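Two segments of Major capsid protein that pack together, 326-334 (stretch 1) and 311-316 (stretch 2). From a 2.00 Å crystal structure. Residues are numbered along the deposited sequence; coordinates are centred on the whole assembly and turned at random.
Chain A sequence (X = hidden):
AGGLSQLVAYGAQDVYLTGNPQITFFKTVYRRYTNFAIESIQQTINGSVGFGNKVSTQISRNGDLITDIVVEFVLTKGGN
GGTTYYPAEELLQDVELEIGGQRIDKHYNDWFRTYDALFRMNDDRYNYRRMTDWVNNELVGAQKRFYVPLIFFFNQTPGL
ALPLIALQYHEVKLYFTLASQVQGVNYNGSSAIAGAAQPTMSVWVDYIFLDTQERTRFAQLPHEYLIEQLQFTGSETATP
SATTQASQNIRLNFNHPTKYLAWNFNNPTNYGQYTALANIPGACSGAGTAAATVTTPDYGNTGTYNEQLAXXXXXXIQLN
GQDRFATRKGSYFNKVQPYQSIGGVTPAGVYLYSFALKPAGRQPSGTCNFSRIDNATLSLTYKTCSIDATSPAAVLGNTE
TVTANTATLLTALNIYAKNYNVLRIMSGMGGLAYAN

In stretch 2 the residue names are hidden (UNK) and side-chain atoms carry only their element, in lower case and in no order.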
# COMPACT_ATOMS: atom_id res chain seq x y z
N ALA A 326 -18.08 -20.09 16.65
CA ALA A 326 -18.55 -21.20 15.83
C ALA A 326 -17.50 -21.60 14.80
O ALA A 326 -16.66 -20.79 14.40
CB ALA A 326 -19.86 -20.83 15.13
N THR A 327 -17.57 -22.85 14.38
CA THR A 327 -16.58 -23.39 13.46
C THR A 327 -16.64 -22.68 12.11
O THR A 327 -17.71 -22.51 11.53
CB THR A 327 -16.81 -24.89 13.26
OG1 THR A 327 -16.77 -25.56 14.53
CG2 THR A 327 -15.74 -25.48 12.36
N ARG A 328 -15.47 -22.27 11.62
CA ARG A 328 -15.34 -21.65 10.31
C ARG A 328 -14.35 -22.45 9.47
O ARG A 328 -13.50 -23.18 10.00
CB ARG A 328 -14.88 -20.19 10.41
CG ARG A 328 -15.73 -19.32 11.31
CD ARG A 328 -17.14 -19.16 10.77
NE ARG A 328 -17.20 -18.33 9.57
CZ ARG A 328 -17.33 -17.01 9.58
NH1 ARG A 328 -17.41 -16.36 10.73
NH2 ARG A 328 -17.37 -16.34 8.44
N LYS A 329 -14.45 -22.30 8.16
CA LYS A 329 -13.56 -22.99 7.25
C LYS A 329 -12.14 -22.44 7.36
O LYS A 329 -11.91 -21.35 7.90
CB LYS A 329 -14.05 -22.88 5.81
CG LYS A 329 -15.38 -23.58 5.55
CD LYS A 329 -15.26 -25.09 5.73
CE LYS A 329 -16.55 -25.78 5.34
NZ LYS A 329 -16.45 -27.26 5.47
N GLY A 330 -11.18 -23.21 6.85
CA GLY A 330 -9.80 -22.76 6.86
C GLY A 330 -9.58 -21.52 6.02
O GLY A 330 -8.72 -20.69 6.35
N SER A 331 -10.34 -21.36 4.94
CA SER A 331 -10.22 -20.17 4.10
C SER A 331 -10.69 -18.91 4.81
O SER A 331 -10.29 -17.81 4.43
CB SER A 331 -11.01 -20.37 2.80
OG SER A 331 -12.33 -20.78 3.07
N TYR A 332 -11.53 -19.05 5.84
CA TYR A 332 -11.94 -17.89 6.62
C TYR A 332 -10.77 -17.29 7.38
O TYR A 332 -10.59 -16.06 7.39
CB TYR A 332 -13.06 -18.27 7.59
CG TYR A 332 -13.30 -17.26 8.69
CD1 TYR A 332 -14.07 -16.13 8.46
CD2 TYR A 332 -12.76 -17.45 9.96
CE1 TYR A 332 -14.29 -15.20 9.47
CE2 TYR A 332 -12.97 -16.52 10.97
CZ TYR A 332 -13.74 -15.41 10.71
OH TYR A 332 -13.95 -14.49 11.72
N PHE A 333 -9.95 -18.13 8.01
CA PHE A 333 -8.81 -17.64 8.77
C PHE A 333 -7.67 -17.19 7.86
O PHE A 333 -6.77 -16.48 8.33
CB PHE A 333 -8.30 -18.73 9.72
CG PHE A 333 -9.36 -19.28 10.63
CD1 PHE A 333 -9.67 -18.64 11.82
CD2 PHE A 333 -10.05 -20.43 10.31
CE1 PHE A 333 -10.64 -19.14 12.67
CE2 PHE A 333 -11.02 -20.94 11.15
CZ PHE A 333 -11.31 -20.30 12.33
N ASN A 334 -7.69 -17.58 6.59
CA ASN A 334 -6.64 -17.19 5.65
C ASN A 334 -7.01 -15.96 4.84
O ASN A 334 -6.12 -15.17 4.49
CB ASN A 334 -6.34 -18.36 4.70
CG ASN A 334 -5.31 -18.01 3.65
OD1 ASN A 334 -5.63 -17.81 2.48
ND2 ASN A 334 -4.05 -17.95 4.07
N UNK A 311 -4.43 -27.50 3.77
CA UNK A 311 -4.82 -28.79 4.35
C UNK A 311 -5.98 -28.63 5.33
O UNK A 311 -6.77 -29.56 5.52
c UNK A 311 -3.61 -29.47 5.01
c UNK A 311 -3.15 -28.71 6.25
c UNK A 311 -3.91 -30.93 5.32
N UNK A 312 -6.09 -27.46 5.96
CA UNK A 312 -7.08 -27.27 7.01
C UNK A 312 -8.46 -27.07 6.40
O UNK A 312 -8.66 -26.19 5.56
c UNK A 312 -6.70 -26.07 7.89
c UNK A 312 -7.21 -24.58 9.86
c UNK A 312 -7.62 -25.83 9.09
c UNK A 312 -7.64 -27.04 10.02
N UNK A 313 -9.42 -27.89 6.83
CA UNK A 313 -10.80 -27.76 6.36
C UNK A 313 -11.61 -26.80 7.21
O UNK A 313 -12.26 -25.89 6.68
o UNK A 313 -13.23 -28.39 4.89
o UNK A 313 -13.80 -29.60 6.63
c UNK A 313 -11.49 -29.13 6.33
c UNK A 313 -12.94 -29.04 5.92
N UNK A 314 -11.60 -26.98 8.53
CA UNK A 314 -12.34 -26.11 9.43
C UNK A 314 -11.61 -26.03 10.76
O UNK A 314 -10.74 -26.85 11.06
o UNK A 314 -13.80 -27.88 10.24
c UNK A 314 -13.78 -26.60 9.63
N UNK A 315 -11.96 -25.02 11.55
CA UNK A 315 -11.30 -24.83 12.84
C UNK A 315 -12.18 -23.99 13.75
O UNK A 315 -13.00 -23.19 13.29
c UNK A 315 -9.93 -24.17 12.67
N UNK A 316 -11.99 -24.20 15.05
CA UNK A 316 -12.62 -23.37 16.08
C UNK A 316 -11.76 -23.45 17.33
O UNK A 316 -10.96 -24.38 17.50
c UNK A 316 -15.68 -26.84 18.17
n UNK A 316 -17.09 -27.22 18.45
c UNK A 316 -15.58 -25.47 17.51
c UNK A 316 -14.14 -25.13 17.15
c UNK A 316 -14.05 -23.82 16.38

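Position 311 carries three side-chain carbons, one of them bonded to CA and bearing the other two; none of them touches stretch 1. This fork directly at CB, with no heteroatom, identifies Val-311, which lies before the strand.

At position 312 four carbons form a chain that forks at its second atom. The CA-to-CB bond is directed toward stretch 1, but the closest approach comes from the backbone, with O of position 312 3.8 Å from CA of Gly-330. The forked chain is the pattern of leucine, Leu-312. The glycine is well suited to this place: an ideal CB on Gly-330 would point toward the strand and sit 2.5 Å from O of Leu-312, a clash.

Position 313 has two carbons, the second carrying two oxygens. CB points away from stretch 1, yet the end of the side chain comes nearer, and one of its oxygens forms a salt bridge with NZ of Lys-329 at 3.5 Å, a distance at which the hydrogen bond is weak. A carboxylate one carbon from CA means aspartate, Asp-313, not the longer glutamate, and the oxygen facing Lys-329 is OD1. The other carboxylate oxygen, OD2, is hydrogen-bonded elsewhere in the structure. The backbone contributes more firmly: N of Gly-330 donates to O of Asp-313 at 2.9 Å.

A single carbon followed by one oxygen, unbranched, occupies position 314. Its CB packs 3.5 Å from CG2 of Thr-327, while its CA lies 3.2 Å from O of Arg-328 in a CA-H...O contact. The short hydroxyl side chain defines Ser-314.

One carbon is the entire side chain at position 315, and this CB lies 3.7 Å from CE2 of Phe-333, an apolar contact. The residue is therefore Ala-315. O of Ala-315 approaches the edge of the same ring, 3.5 Å from CZ of Phe-333.

At position 316 four carbons run in a row to a nitrogen. CB points toward stretch 1, and the third carbon passes 3.2 Å from OG1 of Thr-327 before the chain leads away; this is Lys-316, whose NZ is hydrogen-bonded elsewhere in the structure.

The contact is built around a short antiparallel pairing. Arg-328 and Ala-315 exchange two backbone hydrogen bonds, from N of Ala-315 to O of Arg-328 (2.9 Å) and from N of Arg-328 to O of Ala-315 (3.1 Å), and the bond from Gly-330 to Asp-313 extends the ladder. Side chains supplement this backbone framework through the salt bridge between Lys-329 and Asp-313 and the packing of Phe-333 on Ala-315. Together the two stretches bury 432 Å², summed over both sides.

Stretch 2 (311-316) VLDSAK
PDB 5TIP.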